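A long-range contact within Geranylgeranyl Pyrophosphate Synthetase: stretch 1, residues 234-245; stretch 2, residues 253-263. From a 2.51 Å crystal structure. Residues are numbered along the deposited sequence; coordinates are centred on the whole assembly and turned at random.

Stretch 1, residues 234-245: DILEGKKTLIVI
Stretch 2 253-263: ELETFGKGRAS

Stretch 1 leaves a helix through a Schellman turn and re-enters helix near Leu-242; stretch 2 is irregular, with helical phi/psi at 257-259. No hydrogen bond joins them among the modelled atoms, and packing of side chains and backbone buries 504 Å² in total. In register, Ile-235 CA lies 4.9 Å from Phe-257 CA, and Leu-236 CA 4.1 Å from Gly-260 CA. Gly-238 (phi/psi 77/12) is the first residue after the helix to leave helical phi/psi: its N bonds to Ile-235 O (2.8 Å) and Lys-239 N to Asp-234 O (2.9 Å). Positive phi favours glycine here, and its bare CA sits over one face of the Phe-257 ring, 3.8 Å from the centroid, in a CH-pi contact. The CA-to-CB bond of Phe-257 points away, but chi1 t (-171°) and chi2 59° bring the ring back against stretch 1. Near the plane of the ring, at its edge, lie Lys-239 O (3.5 Å from Phe-257 CE1) and Lys-240 CG (4.0 Å from Phe-257 CZ). Ile-235 (chi1 m, chi2 p) sets CG2 3.8 Å from Phe-257 CD1, 3.8 Å from Thr-256 CG2 and 4.1 Å from Leu-254 CD2, while its CD1 end leads away. The CA-to-CB bonds of Leu-254 (t, p) and Val-244 (m) each point toward the other stretch; Val-244 CG1 lies 4.1 Å from Phe-257 CE1, extending the apolar cluster. Leu-236 (m, t) brings CD2 to 3.5 Å from Ala-262 CB, whose CA-to-CB bond points toward stretch 1, and to 3.2 Å from Thr-256 OG1 (chi1 t). Backbone carbonyls make CA-H...O contacts: Ile-235 O to Phe-257 CA (3.4 Å) and Leu-236 O to Gly-260 CA (3.1 Å). Gly-260 adopts phi/psi 91/-56, where a CB would jam against the preceding carbonyl. Ile-235 O and Phe-257 O stand 2.6 Å apart and, both being acceptors, form no hydrogen bond.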

# COMPACT_ATOMS: atom_id res chain seq x y z
N ASP B 234 15.72 -11.29 21.90
CA ASP B 234 14.92 -10.08 22.16
C ASP B 234 15.67 -9.09 23.05
O ASP B 234 15.59 -7.88 22.85
CB ASP B 234 13.57 -10.44 22.80
CG ASP B 234 12.50 -10.79 21.76
OD1 ASP B 234 12.61 -10.30 20.62
OD2 ASP B 234 11.55 -11.54 22.09
N ILE B 235 16.41 -9.59 24.03
CA ILE B 235 17.04 -8.67 24.96
C ILE B 235 18.30 -8.07 24.36
O ILE B 235 18.52 -6.86 24.43
CB ILE B 235 17.29 -9.35 26.31
CG1 ILE B 235 15.96 -9.67 27.01
CG2 ILE B 235 18.15 -8.46 27.20
CD1 ILE B 235 15.37 -11.02 26.66
N LEU B 236 19.14 -8.91 23.74
CA LEU B 236 20.31 -8.38 23.03
C LEU B 236 19.90 -7.32 22.01
O LEU B 236 20.56 -6.29 21.88
CB LEU B 236 21.08 -9.51 22.35
CG LEU B 236 21.73 -10.57 23.26
CD1 LEU B 236 22.92 -11.25 22.58
CD2 LEU B 236 22.16 -9.97 24.60
N GLU B 237 18.80 -7.55 21.29
CA GLU B 237 18.28 -6.60 20.32
C GLU B 237 17.63 -5.38 20.97
O GLU B 237 17.35 -4.41 20.27
CB GLU B 237 17.27 -7.28 19.39
N GLY B 238 17.38 -5.42 22.27
CA GLY B 238 16.73 -4.32 22.95
C GLY B 238 15.24 -4.22 22.74
O GLY B 238 14.65 -3.18 23.08
N LYS B 239 14.61 -5.25 22.16
CA LYS B 239 13.17 -5.23 21.93
C LYS B 239 12.45 -5.02 23.25
O LYS B 239 12.67 -5.76 24.21
CB LYS B 239 12.74 -6.53 21.26
N LYS B 240 11.60 -4.00 23.30
CA LYS B 240 10.83 -3.68 24.51
C LYS B 240 9.54 -4.50 24.50
O LYS B 240 8.57 -4.18 23.81
CB LYS B 240 10.55 -2.18 24.60
CG LYS B 240 11.57 -1.45 25.43
CD LYS B 240 11.34 0.06 25.42
CE LYS B 240 12.51 0.81 26.06
NZ LYS B 240 12.67 0.53 27.52
N THR B 241 9.55 -5.58 25.28
CA THR B 241 8.45 -6.51 25.42
C THR B 241 7.68 -6.16 26.69
O THR B 241 8.03 -5.24 27.43
CB THR B 241 9.00 -7.93 25.45
OG1 THR B 241 10.14 -7.97 26.32
CG2 THR B 241 9.46 -8.35 24.07
N LEU B 242 6.59 -6.90 26.93
CA LEU B 242 5.84 -6.69 28.16
C LEU B 242 6.63 -7.12 29.38
O LEU B 242 6.44 -6.55 30.47
CB LEU B 242 4.52 -7.46 28.09
CG LEU B 242 3.58 -7.18 29.27
CD1 LEU B 242 3.43 -5.67 29.46
CD2 LEU B 242 2.23 -7.86 29.06
N ILE B 243 7.49 -8.13 29.24
CA ILE B 243 8.33 -8.59 30.35
C ILE B 243 9.27 -7.48 30.80
O ILE B 243 9.26 -7.05 31.96
CB ILE B 243 9.11 -9.86 29.94
CG1 ILE B 243 9.56 -9.75 28.49
CG2 ILE B 243 8.28 -11.10 30.14
CD1 ILE B 243 10.44 -10.85 28.00
N VAL B 244 10.11 -6.99 29.87
CA VAL B 244 11.06 -5.94 30.21
C VAL B 244 10.37 -4.64 30.60
O VAL B 244 11.02 -3.76 31.17
CB VAL B 244 12.05 -5.69 29.06
CG1 VAL B 244 12.79 -6.97 28.68
CG2 VAL B 244 11.35 -5.10 27.86
N ILE B 245 9.08 -4.48 30.31
CA ILE B 245 8.43 -3.26 30.75
C ILE B 245 7.99 -3.39 32.20
O ILE B 245 8.11 -2.44 32.99
CB ILE B 245 7.26 -2.89 29.82
CG1 ILE B 245 7.83 -2.36 28.50
CG2 ILE B 245 6.40 -1.80 30.42
CD1 ILE B 245 6.79 -2.06 27.48
N GLU B 253 17.76 -3.71 37.08
CA GLU B 253 18.98 -3.42 36.34
C GLU B 253 19.30 -4.56 35.38
O GLU B 253 19.53 -5.70 35.81
CB GLU B 253 20.14 -3.19 37.31
N LEU B 254 19.30 -4.26 34.09
CA LEU B 254 19.42 -5.28 33.05
C LEU B 254 20.70 -5.05 32.27
O LEU B 254 20.81 -4.08 31.51
CB LEU B 254 18.21 -5.26 32.13
CG LEU B 254 18.08 -6.61 31.44
CD1 LEU B 254 18.02 -7.70 32.51
CD2 LEU B 254 16.84 -6.63 30.57
N GLU B 255 21.65 -5.97 32.44
CA GLU B 255 23.03 -5.73 32.03
C GLU B 255 23.23 -5.80 30.51
O GLU B 255 24.12 -5.14 29.98
CB GLU B 255 23.95 -6.75 32.71
N THR B 256 22.43 -6.58 29.80
CA THR B 256 22.73 -6.86 28.40
C THR B 256 21.63 -6.38 27.46
O THR B 256 21.59 -6.80 26.30
CB THR B 256 23.02 -8.35 28.23
OG1 THR B 256 23.78 -8.57 27.04
CG2 THR B 256 21.72 -9.18 28.18
N PHE B 257 20.78 -5.46 27.92
CA PHE B 257 19.63 -5.07 27.12
C PHE B 257 20.03 -4.32 25.85
O PHE B 257 19.36 -4.46 24.83
CB PHE B 257 18.69 -4.21 27.97
CG PHE B 257 17.38 -3.93 27.31
CD1 PHE B 257 16.55 -4.98 26.94
CD2 PHE B 257 16.98 -2.64 27.04
CE1 PHE B 257 15.34 -4.74 26.31
CE2 PHE B 257 15.76 -2.38 26.42
CZ PHE B 257 14.94 -3.44 26.06
N GLY B 258 21.09 -3.53 25.89
CA GLY B 258 21.38 -2.73 24.72
C GLY B 258 22.37 -3.35 23.77
O GLY B 258 22.31 -3.12 22.55
N LYS B 259 23.26 -4.18 24.32
CA LYS B 259 24.53 -4.49 23.66
C LYS B 259 24.34 -5.07 22.27
O LYS B 259 24.90 -4.56 21.29
CB LYS B 259 25.35 -5.43 24.54
N GLY B 260 23.54 -6.14 22.15
CA GLY B 260 23.46 -6.85 20.89
C GLY B 260 24.47 -7.98 20.81
O GLY B 260 24.10 -9.13 20.57
N ARG B 261 25.74 -7.67 20.99
CA ARG B 261 26.76 -8.69 21.20
C ARG B 261 26.85 -8.95 22.70
O ARG B 261 26.78 -8.01 23.50
CB ARG B 261 28.12 -8.23 20.65
N ALA B 262 26.97 -10.22 23.08
CA ALA B 262 27.00 -10.49 24.52
C ALA B 262 27.62 -11.85 24.81
O ALA B 262 27.75 -12.72 23.93
CB ALA B 262 25.60 -10.42 25.13
N SER B 263 28.02 -12.00 26.07
CA SER B 263 28.48 -13.25 26.66
C SER B 263 27.29 -14.07 27.15
O SER B 263 26.25 -13.52 27.54
CB SER B 263 29.42 -12.97 27.83